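Local coordinates for protein DyP (Bjerkandera adusta, PDB 3VXJ) that probably acts as a haem-dependent peroxidase of the dye-decolorizing family, holding haem b and here also binding the phenolic compound 2,6-dimethoxyphenol, at residues Asn68-Ser72 / Glu426-Pro431; Arg310-Pro314 / Trp374-Phe380. Residues are numbered along the deposited sequence.

Interaction 1 of 2, residues Asn68-Ser72 / Glu426-Pro431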
ATOM      1  N   ASN A  68     -14.841  -4.019  -5.663  1.00  8.42           N
ATOM      2  CA  ASN A  68     -14.798  -2.564  -5.655  1.00  8.23           C
ATOM      3  C   ASN A  68     -14.378  -2.070  -7.041  1.00  7.90           C
ATOM      4  O   ASN A  68     -13.878  -2.844  -7.863  1.00  8.21           O
ATOM      5  CB  ASN A  68     -13.838  -2.047  -4.579  1.00  8.72           C
ATOM      6  CG  ASN A  68     -14.436  -2.052  -3.157  1.00  8.58           C
ATOM      7  OD1 ASN A  68     -13.775  -1.591  -2.228  1.00  9.98           O
ATOM      8  ND2 ASN A  68     -15.662  -2.587  -2.974  1.00  8.90           N
ATOM      9  N   LEU A  69     -14.585  -0.780  -7.296  1.00  7.97           N
ATOM     10  CA  LEU A  69     -14.416  -0.225  -8.630  1.00  8.15           C
ATOM     11  C   LEU A  69     -13.917   1.211  -8.570  1.00  8.04           C
ATOM     12  O   LEU A  69     -14.524   2.070  -7.921  1.00  8.33           O
ATOM     13  CB  LEU A  69     -15.740  -0.306  -9.407  1.00  9.28           C
ATOM     14  CG  LEU A  69     -15.854   0.350 -10.790  1.00  8.75           C
ATOM     15  CD1 LEU A  69     -14.896  -0.276 -11.803  1.00 10.11           C
ATOM     16  CD2 LEU A  69     -17.282   0.230 -11.282  1.00 10.37           C
ATOM     17  N   GLY A  70     -12.802   1.458  -9.251  1.00  7.73           N
ATOM     18  CA  GLY A  70     -12.243   2.800  -9.368  1.00  7.77           C
ATOM     19  C   GLY A  70     -12.056   3.224 -10.811  1.00  8.00           C
ATOM     20  O   GLY A  70     -11.954   2.391 -11.719  1.00  8.46           O
ATOM     21  N   PHE A  71     -12.005   4.537 -11.016  1.00  8.10           N
ATOM     22  CA  PHE A  71     -11.832   5.133 -12.339  1.00  8.02           C
ATOM     23  C   PHE A  71     -10.629   6.047 -12.393  1.00  7.79           C
ATOM     24  O   PHE A  71     -10.350   6.775 -11.447  1.00  8.05           O
ATOM     25  CB  PHE A  71     -13.078   5.943 -12.724  1.00  8.57           C
ATOM     26  CG  PHE A  71     -14.298   5.104 -12.905  1.00  8.61           C
ATOM     27  CD1 PHE A  71     -14.554   4.487 -14.123  1.00  9.09           C
ATOM     28  CD2 PHE A  71     -15.167   4.886 -11.843  1.00  9.78           C
ATOM     29  CE1 PHE A  71     -15.672   3.675 -14.288  1.00 10.88           C
ATOM     30  CE2 PHE A  71     -16.298   4.077 -11.999  1.00 10.23           C
ATOM     31  CZ  PHE A  71     -16.545   3.478 -13.227  1.00 11.23           C
ATOM     32  N   SER A  72      -9.928   6.019 -13.516  1.00  7.59           N
ATOM     33  CA  SER A  72      -8.877   6.978 -13.785  1.00  7.46           C
ATOM     34  C   SER A  72      -9.521   8.253 -14.318  1.00  7.88           C
ATOM     35  O   SER A  72     -10.708   8.282 -14.616  1.00  8.66           O
ATOM     36  CB  SER A  72      -7.932   6.412 -14.837  1.00  7.32           C
ATOM     37  OG  SER A  72      -8.580   6.426 -16.100  1.00  7.65           O
ATOM     38  N   GLU A 426      -1.183   3.414 -11.328  1.00  8.08           N
ATOM     39  CA  GLU A 426      -2.139   4.421 -11.742  1.00  8.00           C
ATOM     40  C   GLU A 426      -2.797   5.055 -10.529  1.00  7.88           C
ATOM     41  O   GLU A 426      -2.800   4.485  -9.427  1.00  8.31           O
ATOM     42  CB  GLU A 426      -3.180   3.822 -12.715  1.00  8.88           C
ATOM     43  CG  GLU A 426      -4.100   4.833 -13.410  1.00  9.22           C
ATOM     44  CD  GLU A 426      -3.320   5.952 -14.088  1.00  9.21           C
ATOM     45  OE1 GLU A 426      -3.067   5.851 -15.316  1.00  9.21           O
ATOM     46  OE2 GLU A 426      -2.946   6.920 -13.390  1.00  8.98           O
ATOM     47  N   TYR A 427      -3.343   6.247 -10.743  1.00  7.39           N
ATOM     48  CA  TYR A 427      -4.144   6.943  -9.750  1.00  7.35           C
ATOM     49  C   TYR A 427      -5.611   6.800 -10.131  1.00  7.42           C
ATOM     50  O   TYR A 427      -6.007   7.175 -11.246  1.00  7.47           O
ATOM     51  CB  TYR A 427      -3.748   8.426  -9.713  1.00  6.86           C
ATOM     52  CG  TYR A 427      -2.324   8.734  -9.283  1.00  7.12           C
ATOM     53  CD1 TYR A 427      -1.732   8.070  -8.200  1.00  7.87           C
ATOM     54  CD2 TYR A 427      -1.583   9.709  -9.944  1.00  7.43           C
ATOM     55  CE1 TYR A 427      -0.428   8.367  -7.799  1.00  7.46           C
ATOM     56  CE2 TYR A 427      -0.284  10.020  -9.543  1.00  8.13           C
ATOM     57  CZ  TYR A 427       0.280   9.343  -8.469  1.00  8.11           C
ATOM     58  OH  TYR A 427       1.557   9.633  -8.076  1.00  9.07           O
ATOM     59  N   PHE A 428      -6.401   6.250  -9.207  1.00  7.37           N
ATOM     60  CA  PHE A 428      -7.830   5.996  -9.417  1.00  7.47           C
ATOM     61  C   PHE A 428      -8.665   6.758  -8.403  1.00  7.76           C
ATOM     62  O   PHE A 428      -8.213   7.046  -7.299  1.00  8.10           O
ATOM     63  CB  PHE A 428      -8.171   4.498  -9.287  1.00  8.01           C
ATOM     64  CG  PHE A 428      -7.484   3.632 -10.287  1.00  6.56           C
ATOM     65  CD1 PHE A 428      -7.942   3.566 -11.603  1.00  7.46           C
ATOM     66  CD2 PHE A 428      -6.374   2.876  -9.925  1.00  7.79           C
ATOM     67  CE1 PHE A 428      -7.300   2.765 -12.543  1.00  8.52           C
ATOM     68  CE2 PHE A 428      -5.734   2.063 -10.856  1.00  7.17           C
ATOM     69  CZ  PHE A 428      -6.199   2.001 -12.157  1.00  7.57           C
ATOM     70  N   PHE A 429      -9.901   7.056  -8.776  1.00  7.83           N
ATOM     71  CA  PHE A 429     -10.882   7.534  -7.815  1.00  7.02           C
ATOM     72  C   PHE A 429     -11.973   6.486  -7.644  1.00  6.86           C
ATOM     73  O   PHE A 429     -12.574   6.040  -8.630  1.00  7.44           O
ATOM     74  CB  PHE A 429     -11.489   8.870  -8.258  1.00  7.75           C
ATOM     75  CG  PHE A 429     -12.511   9.405  -7.300  1.00  7.08           C
ATOM     76  CD1 PHE A 429     -12.127   9.893  -6.061  1.00  7.13           C
ATOM     77  CD2 PHE A 429     -13.872   9.354  -7.611  1.00  7.43           C
ATOM     78  CE1 PHE A 429     -13.069  10.377  -5.152  1.00  7.30           C
ATOM     79  CE2 PHE A 429     -14.827   9.842  -6.707  1.00  8.03           C
ATOM     80  CZ  PHE A 429     -14.424  10.335  -5.477  1.00  8.55           C
ATOM     81  N   LEU A 430     -12.224   6.108  -6.389  1.00  6.52           N
ATOM     82  CA  LEU A 430     -13.314   5.189  -6.055  1.00  6.95           C
ATOM     83  C   LEU A 430     -14.474   5.992  -5.501  1.00  7.54           C
ATOM     84  O   LEU A 430     -14.403   6.484  -4.378  1.00  8.22           O
ATOM     85  CB  LEU A 430     -12.868   4.147  -5.024  1.00  7.75           C
ATOM     86  CG  LEU A 430     -12.054   2.955  -5.526  1.00  7.57           C
ATOM     87  CD1 LEU A 430     -10.653   3.367  -5.964  1.00  9.71           C
ATOM     88  CD2 LEU A 430     -11.989   1.900  -4.449  1.00 10.33           C
ATOM     89  N   PRO A 431     -15.565   6.117  -6.282  1.00  7.47           N
ATOM     90  CA  PRO A 431     -16.699   6.892  -5.789  1.00  8.02           C
ATOM     91  C   PRO A 431     -17.473   6.144  -4.698  1.00  7.87           C
ATOM     92  O   PRO A 431     -17.263   4.937  -4.465  1.00  7.99           O
ATOM     93  CB  PRO A 431     -17.584   7.039  -7.037  1.00  7.99           C
ATOM     94  CG  PRO A 431     -16.669   6.763  -8.213  1.00  7.80           C
ATOM     95  CD  PRO A 431     -15.731   5.728  -7.691  1.00  8.07           C
TER
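Leu430 lays its side chain along the backbone of the facing strand: CG sits 3.6 Å from Leu69 O, and CD1 comes to 3.8 Å from Gly70 CA. Gly70 makes this closeness possible, since a beta carbon there would lie only 2.7 Å from Leu430 CD1 and 3.2 Å from Phe428 CB. Two backbone hydrogen bonds join the strands, Phe71 N to Phe429 O at 2.9 Å and Phe429 N to Phe71 O at 2.7 Å, both nearly straight. They make Phe71 and Phe429 a hydrogen-bonded antiparallel pair; with the strands at 120° to each other, it is a single bridge. Short CA-H...O contacts flank the pair, Gly70 CA to Phe429 O and Phe428 CA to Phe71 O, each 3.3 Å. What meets here are edge strands of two four-stranded antiparallel sheets, 65-71 and 420-430, one from each ferredoxin-like half of the DyP fold. Within its own sheet each strand is paired too, Gly70 with Val120 and Phe428 with Met218. Phe428 turns the edge of its ring to the backbone, with CD1 3.7 Å from Ser72 N. Pro431 CD approaches Phe71 CD2 at 4.3 Å, and helix 433-440 covers both residues through Leu436 and Ile440. Ser72, at the N-cap of helix 73-78, directs OG to Gly75 N and Ile117 O.

Interaction 2 of 2, residues Arg310-Pro314 / Trp374-Phe380. With HEM (protoporphyrin IX containing Fe), chain B; 3DM (2,6-dimethoxyphenol), chain D.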
ATOM      1  N   ARG A 310       9.363   4.090   9.678  1.00  6.27           N
ATOM      2  CA  ARG A 310       9.648   5.405  10.257  1.00  6.56           C
ATOM      3  C   ARG A 310       9.622   6.517   9.205  1.00  6.62           C
ATOM      4  O   ARG A 310       9.172   7.624   9.482  1.00  7.70           O
ATOM      5  CB  ARG A 310      10.983   5.387  10.998  1.00  7.11           C
ATOM      6  CG  ARG A 310      11.286   6.653  11.777  1.00  7.59           C
ATOM      7  CD  ARG A 310      12.428   6.388  12.730  1.00  9.41           C
ATOM      8  NE  ARG A 310      12.685   7.547  13.579  1.00  7.76           N
ATOM      9  CZ  ARG A 310      13.554   7.570  14.588  1.00  8.61           C
ATOM     10  NH1 ARG A 310      14.313   6.502  14.851  1.00  9.40           N
ATOM     11  NH2 ARG A 310      13.679   8.671  15.322  1.00  9.40           N
ATOM     12  N   LYS A 311      10.076   6.205   7.997  1.00  6.55           N
ATOM     13  CA  LYS A 311       9.978   7.127   6.866  1.00  7.06           C
ATOM     14  C   LYS A 311       8.544   7.354   6.407  1.00  6.93           C
ATOM     15  O   LYS A 311       8.151   8.476   6.096  1.00  7.51           O
ATOM     16  CB  LYS A 311      10.809   6.615   5.703  1.00  7.01           C
ATOM     17  CG  LYS A 311      12.312   6.775   5.910  1.00  7.09           C
ATOM     18  CD  LYS A 311      12.802   8.197   5.615  1.00  8.47           C
ATOM     19  CE  LYS A 311      14.135   8.175   4.892  1.00  8.43           C
ATOM     20  NZ  LYS A 311      14.487   9.514   4.338  1.00  8.17           N
ATOM     21  N   THR A 312       7.746   6.292   6.373  1.00  6.43           N
ATOM     22  CA  THR A 312       6.396   6.408   5.822  1.00  7.21           C
ATOM     23  C   THR A 312       5.380   6.873   6.860  1.00  6.92           C
ATOM     24  O   THR A 312       4.354   7.442   6.494  1.00  7.94           O
ATOM     25  CB  THR A 312       5.925   5.116   5.152  1.00  7.18           C
ATOM     26  OG1 THR A 312       5.878   4.074   6.143  1.00  7.98           O
ATOM     27  CG2 THR A 312       6.857   4.716   3.991  1.00  7.59           C
ATOM     28  N   ASN A 313       5.684   6.651   8.140  1.00  6.87           N
ATOM     29  CA  ASN A 313       4.943   7.253   9.240  1.00  6.90           C
ATOM     30  C   ASN A 313       5.900   7.675  10.348  1.00  7.10           C
ATOM     31  O   ASN A 313       6.247   6.873  11.221  1.00  7.67           O
ATOM     32  CB  ASN A 313       3.875   6.311   9.795  1.00  6.49           C
ATOM     33  CG  ASN A 313       3.126   6.915  10.977  1.00  7.11           C
ATOM     34  OD1 ASN A 313       3.284   8.106  11.299  1.00  8.72           O
ATOM     35  ND2 ASN A 313       2.324   6.089  11.650  1.00  8.53           N
ATOM     36  N   PRO A 314       6.334   8.946  10.315  1.00  7.55           N
ATOM     37  CA  PRO A 314       7.364   9.423  11.230  1.00  7.73           C
ATOM     38  C   PRO A 314       6.939   9.551  12.690  1.00  7.62           C
ATOM     39  O   PRO A 314       7.805   9.742  13.533  1.00  7.97           O
ATOM     40  CB  PRO A 314       7.734  10.800  10.661  1.00  8.10           C
ATOM     41  CG  PRO A 314       7.302  10.747   9.226  1.00  9.39           C
ATOM     42  CD  PRO A 314       6.072   9.910   9.233  1.00  7.76           C
ATOM     43  N   TRP A 374       9.419  12.190   2.015  1.00  8.36           N
ATOM     44  CA  TRP A 374       9.964  11.420   3.112  1.00  8.03           C
ATOM     45  C   TRP A 374      10.953  10.333   2.669  1.00  8.10           C
ATOM     46  O   TRP A 374      12.155  10.475   2.898  1.00  8.23           O
ATOM     47  CB  TRP A 374       8.833  10.857   3.980  1.00  7.58           C
ATOM     48  CG  TRP A 374       8.093  11.934   4.750  1.00  7.72           C
ATOM     49  CD1 TRP A 374       8.478  13.242   4.931  1.00  8.25           C
ATOM     50  CD2 TRP A 374       6.859  11.778   5.447  1.00  7.58           C
ATOM     51  NE1 TRP A 374       7.559  13.902   5.711  1.00  8.60           N
ATOM     52  CE2 TRP A 374       6.551  13.029   6.033  1.00  7.68           C
ATOM     53  CE3 TRP A 374       5.976  10.705   5.625  1.00  7.68           C
ATOM     54  CZ2 TRP A 374       5.412  13.229   6.798  1.00  8.18           C
ATOM     55  CZ3 TRP A 374       4.840  10.908   6.376  1.00  8.59           C
ATOM     56  CH2 TRP A 374       4.566  12.163   6.964  1.00  8.34           C
ATOM     57  N   ALA A 375      10.462   9.270   2.030  1.00  8.40           N
ATOM     58  CA  ALA A 375      11.323   8.140   1.667  1.00  8.26           C
ATOM     59  C   ALA A 375      12.511   8.523   0.775  1.00  8.93           C
ATOM     60  O   ALA A 375      13.613   8.032   0.977  1.00  8.65           O
ATOM     61  CB  ALA A 375      10.499   7.034   1.032  1.00  7.56           C
ATOM     62  N   ASN A 376      12.266   9.378  -0.216  1.00  8.83           N
ATOM     63  CA  ASN A 376      13.296   9.802  -1.181  1.00  9.23           C
ATOM     64  C   ASN A 376      14.219  10.904  -0.674  1.00  9.71           C
ATOM     65  O   ASN A 376      15.156  11.321  -1.372  1.00 10.80           O
ATOM     66  CB  ASN A 376      12.655  10.306  -2.479  1.00  9.12           C
ATOM     67  CG  ASN A 376      12.009   9.201  -3.296  1.00  8.43           C
ATOM     68  OD1 ASN A 376      12.053   8.013  -2.940  1.00  9.32           O
ATOM     69  ND2 ASN A 376      11.364   9.594  -4.384  1.00  9.09           N
ATOM     70  N   ASN A 377      13.950  11.396   0.530  1.00  9.30           N
ATOM     71  CA  ASN A 377      14.631  12.577   1.038  1.00  9.50           C
ATOM     72  C   ASN A 377      15.676  12.173   2.065  1.00  9.53           C
ATOM     73  O   ASN A 377      15.329  11.789   3.187  1.00  9.33           O
ATOM     74  CB  ASN A 377      13.574  13.493   1.647  1.00  9.94           C
ATOM     75  CG  ASN A 377      14.121  14.816   2.143  1.00  9.80           C
ATOM     76  OD1 ASN A 377      15.331  15.033   2.262  1.00 10.13           O
ATOM     77  ND2 ASN A 377      13.199  15.719   2.466  1.00 11.90           N
ATOM     78  N   ALA A 378      16.956  12.282   1.702  1.00  9.76           N
ATOM     79  CA  ALA A 378      18.029  11.886   2.611  1.00  9.79           C
ATOM     80  C   ALA A 378      18.023  12.690   3.901  1.00  9.64           C
ATOM     81  O   ALA A 378      18.522  12.232   4.924  1.00  9.69           O
ATOM     82  CB  ALA A 378      19.385  12.011   1.930  1.00  9.96           C
ATOM     83  N   ASN A 379      17.455  13.889   3.845  1.00  9.98           N
ATOM     84  CA  ASN A 379      17.460  14.787   4.987  1.00 11.09           C
ATOM     85  C   ASN A 379      16.197  14.770   5.819  1.00 10.96           C
ATOM     86  O   ASN A 379      15.977  15.647   6.659  1.00 12.60           O
ATOM     87  CB  ASN A 379      17.826  16.181   4.502  1.00 11.49           C
ATOM     88  CG  ASN A 379      19.252  16.230   4.001  1.00 12.62           C
ATOM     89  OD1 ASN A 379      20.174  15.854   4.722  1.00 14.01           O
ATOM     90  ND2 ASN A 379      19.439  16.635   2.744  1.00 14.15           N
ATOM     91  N   PHE A 380      15.382  13.743   5.591  1.00  9.57           N
ATOM     92  CA  PHE A 380      14.191  13.499   6.388  1.00  9.66           C
ATOM     93  C   PHE A 380      14.285  12.146   7.096  1.00  9.54           C
ATOM     94  O   PHE A 380      14.686  11.171   6.474  1.00  9.64           O
ATOM     95  CB  PHE A 380      12.914  13.552   5.548  1.00  9.59           C
ATOM     96  CG  PHE A 380      11.695  13.439   6.388  1.00  8.81           C
ATOM     97  CD1 PHE A 380      11.111  14.579   6.931  1.00 10.05           C
ATOM     98  CD2 PHE A 380      11.198  12.191   6.747  1.00  9.47           C
ATOM     99  CE1 PHE A 380      10.041  14.475   7.789  1.00  9.85           C
ATOM    100  CE2 PHE A 380      10.133  12.085   7.600  1.00  9.74           C
ATOM    101  CZ  PHE A 380       9.541  13.230   8.116  1.00  9.85           C
TER
HETATM  102  CHA HEM B 501       4.317  -0.448   6.523  1.00  6.30           C
HETATM  103  CHB HEM B 501       6.272  -3.504   3.329  1.00  7.50           C
HETATM  104  CHC HEM B 501       5.879  -0.179  -0.161  1.00  5.94           C
HETATM  105  CHD HEM B 501       3.889   2.885   3.005  1.00  5.99           C
HETATM  106  C1A HEM B 501       4.910  -1.549   5.972  1.00  6.15           C
HETATM  107  C2A HEM B 501       5.283  -2.748   6.689  1.00  6.49           C
HETATM  108  C3A HEM B 501       5.836  -3.590   5.798  1.00  6.45           C
HETATM  109  C4A HEM B 501       5.796  -2.958   4.499  1.00  6.57           C
HETATM  110  CMA HEM B 501       6.393  -5.002   6.064  1.00  8.98           C
HETATM  111  CAA HEM B 501       5.127  -2.946   8.213  1.00  6.84           C
HETATM  112  CBA HEM B 501       3.781  -3.521   8.663  1.00  7.98           C
HETATM  113  CGA HEM B 501       2.632  -2.545   8.566  1.00 10.20           C
HETATM  114  O1A HEM B 501       2.558  -1.575   9.351  1.00 12.11           O
HETATM  115  O2A HEM B 501       1.747  -2.767   7.694  1.00 13.52           O
HETATM  116  C1B HEM B 501       6.325  -2.880   2.098  1.00  6.15           C
HETATM  117  C2B HEM B 501       6.836  -3.464   0.876  1.00  6.44           C
HETATM  118  C3B HEM B 501       6.722  -2.540  -0.097  1.00  7.24           C
HETATM  119  C4B HEM B 501       6.124  -1.361   0.493  1.00  5.70           C
HETATM  120  CMB HEM B 501       7.417  -4.891   0.777  1.00  7.69           C
HETATM  121  CAB HEM B 501       7.102  -2.661  -1.588  1.00  7.43           C
HETATM  122  CBB HEM B 501       7.173  -3.840  -2.210  1.00  8.01           C
HETATM  123  C1C HEM B 501       5.350   0.952   0.407  1.00  5.46           C
HETATM  124  C2C HEM B 501       5.146   2.222  -0.265  1.00  6.18           C
HETATM  125  C3C HEM B 501       4.608   3.078   0.617  1.00  6.54           C
HETATM  126  C4C HEM B 501       4.452   2.365   1.867  1.00  5.79           C
HETATM  127  CMC HEM B 501       5.491   2.483  -1.743  1.00  9.08           C
HETATM  128  CAC HEM B 501       4.185   4.557   0.411  1.00  7.40           C
HETATM  129  CBC HEM B 501       4.892   5.392  -0.362  1.00  8.40           C
HETATM  130  C1D HEM B 501       3.765   2.241   4.209  1.00  5.27           C
HETATM  131  C2D HEM B 501       3.069   2.796   5.343  1.00  6.39           C
HETATM  132  C3D HEM B 501       3.213   1.776   6.429  1.00  6.33           C
HETATM  133  C4D HEM B 501       3.972   0.695   5.854  1.00  6.08           C
HETATM  134  CMD HEM B 501       2.340   4.143   5.481  1.00  7.64           C
HETATM  135  CAD HEM B 501       2.654   1.932   7.852  1.00  6.82           C
HETATM  136  CBD HEM B 501       3.642   2.788   8.638  1.00  7.41           C
HETATM  137  CGD HEM B 501       3.162   3.041  10.042  1.00  7.06           C
HETATM  138  O1D HEM B 501       3.958   2.790  10.987  1.00  7.67           O
HETATM  139  O2D HEM B 501       2.008   3.489  10.225  1.00  8.12           O
HETATM  140  NA  HEM B 501       5.259  -1.706   4.654  1.00  6.34           N
HETATM  141  NB  HEM B 501       5.926  -1.574   1.842  1.00  6.47           N
HETATM  142  NC  HEM B 501       4.949   1.094   1.715  1.00  5.63           N
HETATM  143  ND  HEM B 501       4.263   0.980   4.529  1.00  6.25           N
HETATM  144 FE   HEM B 501       5.166  -0.279   3.193  1.00  7.00          FE
HETATM  145  O1  3DM D 503       0.960   7.743  13.942  1.00 14.23           O
HETATM  146  C1  3DM D 503       1.453   8.668  14.837  1.00 14.97           C
HETATM  147  C2  3DM D 503       1.750   9.977  14.440  1.00 14.99           C
HETATM  148  O2  3DM D 503       1.550  10.332  13.130  1.00 15.74           O
HETATM  149  C7  3DM D 503       2.198  11.522  12.653  1.00 16.76           C
HETATM  150  C3  3DM D 503       2.239  10.881  15.393  1.00 15.64           C
HETATM  151  C4  3DM D 503       2.454  10.474  16.714  1.00 14.79           C
HETATM  152  C5  3DM D 503       2.152   9.175  17.107  1.00 14.99           C
HETATM  153  C6  3DM D 503       1.656   8.274  16.164  1.00 14.47           C
HETATM  154  O3  3DM D 503       1.347   6.982  16.487  1.00 15.06           O
HETATM  155  C8  3DM D 503       1.845   6.475  17.754  1.00 14.85           C
HETATM  156  O   HOH W   1       3.358  -1.030   2.822  1.00 13.20           O
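Arg310 opens the segment without touching 374-380; its guanidinium forms a salt bridge with Asp317. Lys311, next along the helix, makes the principal contact. Its buried NZ donates to Trp374 O at 2.9 Å and to Phe380 O at 2.7 Å, carbonyls from the end of helix 367-375 and the turn after it, and also to Gly389 O, further along the chain. Residues Asn377 to Phe380 form a type I beta turn, and an Asx turn has Asn379 N donating to Asn377 OD1 at 2.9 Å. Thr312 presents its carbonyl to the indole edge, O lying 3.5 Å from Trp374 CZ3, while its OG1 comes to 3.2 Å from HEM C2D. Asn313 leaves the helix, its CA-to-CB bond pointing away from 374-380: ND2 donates both to HEM O2D at 3.0 Å and to 3DM O1 at 3.1 Å. Pro314 turns back, setting CG 3.6 Å above the centroid of the Trp374 six-membered ring in a CH-pi contact and 3.5 Å from Phe380 CZ at that ring's edge. Thr312 and Asn313 thus belong to the proximal haem pocket of a DyP-type peroxidase, where helix 308-312 starts with the axial ligand His308.

Overall arrangement
The two contacts illustrate how one chain can hold one long-range link that joins two sheets and another that adjoins the haem. Interaction 2 is nested within the loop that interaction 1 closes; their centres lie 27 Å apart, their nearest atoms about 10 Å, and they do not touch. Residues 310-314 reach the haem and a bound 2,6-dimethoxyphenol directly, whereas 68-72 / 426-431 lies away from the annotated sites, the side chain of Tyr427 coming no closer than about 9 Å to the haem. Both are buried, yet one works through paired strand backbones and the other through a lysine amine on backbone carbonyls and a proline on two aromatic rings.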